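Local coordinates for L-asparagine oxygenase (Streptomyces coelicolor, PDB 2OG5), which hydroxylates L-asparagine at C3, using iron(II), 2-oxoglutarate and dioxygen, to supply (2S,3S)-3-hydroxyasparagine for the calcium-dependent lipopeptide antibiotic, at residues A131-T136 against A153-V158. Residues are numbered along the deposited sequence; the frame is centred on the assembly and turned at random.
Sequences AVLLMT and ALVQDV
Val155 carries its CG1 anti to the backbone N (chi1 179°) and its CG2 anti to the carbonyl carbon, a fork that gives each methyl a different leucine of helix 128-140. The CB atoms of Leu133 and Leu134 point toward 153-158, and with CG anti to the carbonyl carbon in both, CG of Leu134 and the CD1 branch of Leu133 come against Val155. CG1 of Val155 meets CD1 of Leu133 at 3.9 Å. On the other prong, CG2 of Val155 sits 4.0 Å from both CG and CD2 of Leu134, with the two side chains slanting past one another. The same CD2 of Leu134 also touches CB of Leu154 at 3.9 Å, and here the side chains cross at about a right angle.

Beside the contact, Gln156 turns its amide back on its own segment, where NE2 donates to Ala153 O at 2.8 Å in a nearly straight bond (172°) that lies in both the carbonyl and the amide plane. Its OE1 accepts from Arg329, which binds L-asparagine, tying strand 156-158 to its antiparallel neighbour 326-333. Helix 66-76 adds Trp68 and Ala72 against Leu134 and Val69 against Leu154.

Helix 128-140 thus packs against the segment leading into strand 156-158 through buried aliphatic carbons, held by van der Waals contact and the exclusion of water, with no hydrogen bond between the two segments.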
ATOM      1  N   ALA A 131      15.090  -1.337  -4.521  1.00 18.74           N
ATOM      2  CA  ALA A 131      15.568  -2.703  -4.340  1.00 18.91           C
ATOM      3  C   ALA A 131      14.761  -3.409  -3.261  1.00 18.89           C
ATOM      4  O   ALA A 131      14.233  -4.494  -3.468  1.00 18.97           O
ATOM      5  CB  ALA A 131      17.076  -2.715  -3.991  1.00 18.79           C
ATOM      6  N   VAL A 132      14.653  -2.790  -2.095  1.00 18.84           N
ATOM      7  CA  VAL A 132      13.883  -3.379  -1.003  1.00 18.68           C
ATOM      8  C   VAL A 132      12.419  -3.651  -1.404  1.00 18.79           C
ATOM      9  O   VAL A 132      11.886  -4.743  -1.178  1.00 19.17           O
ATOM     10  CB  VAL A 132      13.936  -2.484   0.245  1.00 18.96           C
ATOM     11  CG1 VAL A 132      12.941  -2.949   1.297  1.00 19.92           C
ATOM     12  CG2 VAL A 132      15.361  -2.454   0.804  1.00 18.91           C
ATOM     13  N   LEU A 133      11.767  -2.653  -1.994  1.00 18.47           N
ATOM     14  CA  LEU A 133      10.362  -2.799  -2.342  1.00 18.19           C
ATOM     15  C   LEU A 133      10.134  -3.852  -3.415  1.00 17.44           C
ATOM     16  O   LEU A 133       9.208  -4.651  -3.299  1.00 18.21           O
ATOM     17  CB  LEU A 133       9.770  -1.460  -2.785  1.00 18.40           C
ATOM     18  CG  LEU A 133       9.452  -0.498  -1.639  1.00 18.02           C
ATOM     19  CD1 LEU A 133       9.289   0.921  -2.189  1.00 17.78           C
ATOM     20  CD2 LEU A 133       8.189  -0.918  -0.866  1.00 18.10           C
ATOM     21  N   LEU A 134      10.942  -3.854  -4.474  1.00 17.53           N
ATOM     22  CA  LEU A 134      10.658  -4.768  -5.576  1.00 18.04           C
ATOM     23  C   LEU A 134      11.044  -6.208  -5.212  1.00 17.88           C
ATOM     24  O   LEU A 134      10.389  -7.164  -5.648  1.00 17.86           O
ATOM     25  CB  LEU A 134      11.291  -4.289  -6.890  1.00 17.51           C
ATOM     26  CG  LEU A 134      10.686  -2.983  -7.445  1.00 18.81           C
ATOM     27  CD1 LEU A 134      11.272  -2.612  -8.808  1.00 19.55           C
ATOM     28  CD2 LEU A 134       9.169  -3.049  -7.543  1.00 20.17           C
ATOM     29  N   MET A 135      12.078  -6.386  -4.392  1.00 17.95           N
ATOM     30  CA  MET A 135      12.401  -7.734  -3.885  1.00 18.07           C
ATOM     31  C   MET A 135      11.227  -8.271  -3.069  1.00 18.16           C
ATOM     32  O   MET A 135      10.757  -9.386  -3.304  1.00 18.26           O
ATOM     33  CB  MET A 135      13.682  -7.737  -3.042  1.00 18.54           C
ATOM     34  CG  MET A 135      14.947  -7.576  -3.855  1.00 18.15           C
ATOM     35  SD  MET A 135      16.476  -7.784  -2.903  1.00 19.35           S
ATOM     36  CE  MET A 135      16.430  -6.341  -1.832  1.00 19.93           C
ATOM     37  N   THR A 136      10.712  -7.469  -2.145  1.00 18.03           N
ATOM     38  CA  THR A 136       9.607  -7.918  -1.296  1.00 18.32           C
ATOM     39  C   THR A 136       8.351  -8.194  -2.122  1.00 18.36           C
ATOM     40  O   THR A 136       7.637  -9.164  -1.866  1.00 19.20           O
ATOM     41  CB  THR A 136       9.284  -6.912  -0.187  1.00 18.78           C
ATOM     42  OG1 THR A 136      10.491  -6.595   0.522  1.00 19.05           O
ATOM     43  CG2 THR A 136       8.254  -7.485   0.785  1.00 18.79           C
ATOM     44  N   ALA A 153       4.476   3.786 -12.657  1.00 18.02           N
ATOM     45  CA  ALA A 153       5.765   3.467 -12.022  1.00 17.70           C
ATOM     46  C   ALA A 153       5.578   2.422 -10.929  1.00 17.24           C
ATOM     47  O   ALA A 153       4.624   2.475 -10.162  1.00 17.36           O
ATOM     48  CB  ALA A 153       6.382   4.695 -11.418  1.00 18.33           C
ATOM     49  N   LEU A 154       6.504   1.474 -10.846  1.00 17.45           N
ATOM     50  CA  LEU A 154       6.410   0.439  -9.814  1.00 17.72           C
ATOM     51  C   LEU A 154       6.735   0.935  -8.421  1.00 18.08           C
ATOM     52  O   LEU A 154       6.252   0.362  -7.445  1.00 18.02           O
ATOM     53  CB  LEU A 154       7.316  -0.747 -10.133  1.00 17.36           C
ATOM     54  CG  LEU A 154       6.999  -1.452 -11.451  1.00 17.07           C
ATOM     55  CD1 LEU A 154       7.884  -2.684 -11.604  1.00 18.43           C
ATOM     56  CD2 LEU A 154       5.529  -1.824 -11.561  1.00 18.18           C
ATOM     57  N   VAL A 155       7.551   1.984  -8.322  1.00 17.99           N
ATOM     58  CA  VAL A 155       7.956   2.542  -7.036  1.00 18.32           C
ATOM     59  C   VAL A 155       7.585   4.025  -7.021  1.00 18.23           C
ATOM     60  O   VAL A 155       8.161   4.826  -7.776  1.00 18.59           O
ATOM     61  CB  VAL A 155       9.460   2.331  -6.778  1.00 18.53           C
ATOM     62  CG1 VAL A 155       9.854   2.939  -5.444  1.00 18.47           C
ATOM     63  CG2 VAL A 155       9.824   0.827  -6.838  1.00 18.71           C
ATOM     64  N   GLN A 156       6.646   4.390  -6.150  1.00 19.03           N
ATOM     65  CA  GLN A 156       6.014   5.714  -6.181  1.00 19.58           C
ATOM     66  C   GLN A 156       6.288   6.461  -4.885  1.00 19.36           C
ATOM     67  O   GLN A 156       6.254   5.876  -3.801  1.00 19.89           O
ATOM     68  CB  GLN A 156       4.500   5.562  -6.388  1.00 20.04           C
ATOM     69  CG  GLN A 156       4.165   4.687  -7.603  1.00 20.65           C
ATOM     70  CD  GLN A 156       2.687   4.428  -7.825  1.00 22.31           C
ATOM     71  OE1 GLN A 156       1.823   4.950  -7.113  1.00 23.54           O
ATOM     72  NE2 GLN A 156       2.394   3.589  -8.815  1.00 21.09           N
ATOM     73  N   ASP A 157       6.536   7.760  -4.992  1.00 19.56           N
ATOM     74  CA  ASP A 157       6.830   8.569  -3.819  1.00 19.93           C
ATOM     75  C   ASP A 157       5.559   9.044  -3.145  1.00 19.93           C
ATOM     76  O   ASP A 157       4.573   9.412  -3.809  1.00 20.22           O
ATOM     77  CB  ASP A 157       7.679   9.789  -4.189  1.00 19.90           C
ATOM     78  CG  ASP A 157       9.075   9.419  -4.641  1.00 20.82           C
ATOM     79  OD1 ASP A 157       9.693   8.536  -4.027  1.00 19.58           O
ATOM     80  OD2 ASP A 157       9.584  10.033  -5.605  1.00 23.02           O
ATOM     81  N   VAL A 158       5.576   9.019  -1.816  1.00 19.71           N
ATOM     82  CA  VAL A 158       4.512   9.615  -1.014  1.00 20.29           C
ATOM     83  C   VAL A 158       5.151  10.799  -0.280  1.00 20.42           C
ATOM     84  O   VAL A 158       5.882  10.612   0.704  1.00 21.00           O
ATOM     85  CB  VAL A 158       3.906   8.593  -0.051  1.00 19.65           C
ATOM     86  CG1 VAL A 158       2.732   9.200   0.711  1.00 20.72           C
ATOM     87  CG2 VAL A 158       3.454   7.340  -0.819  1.00 19.99           C
TER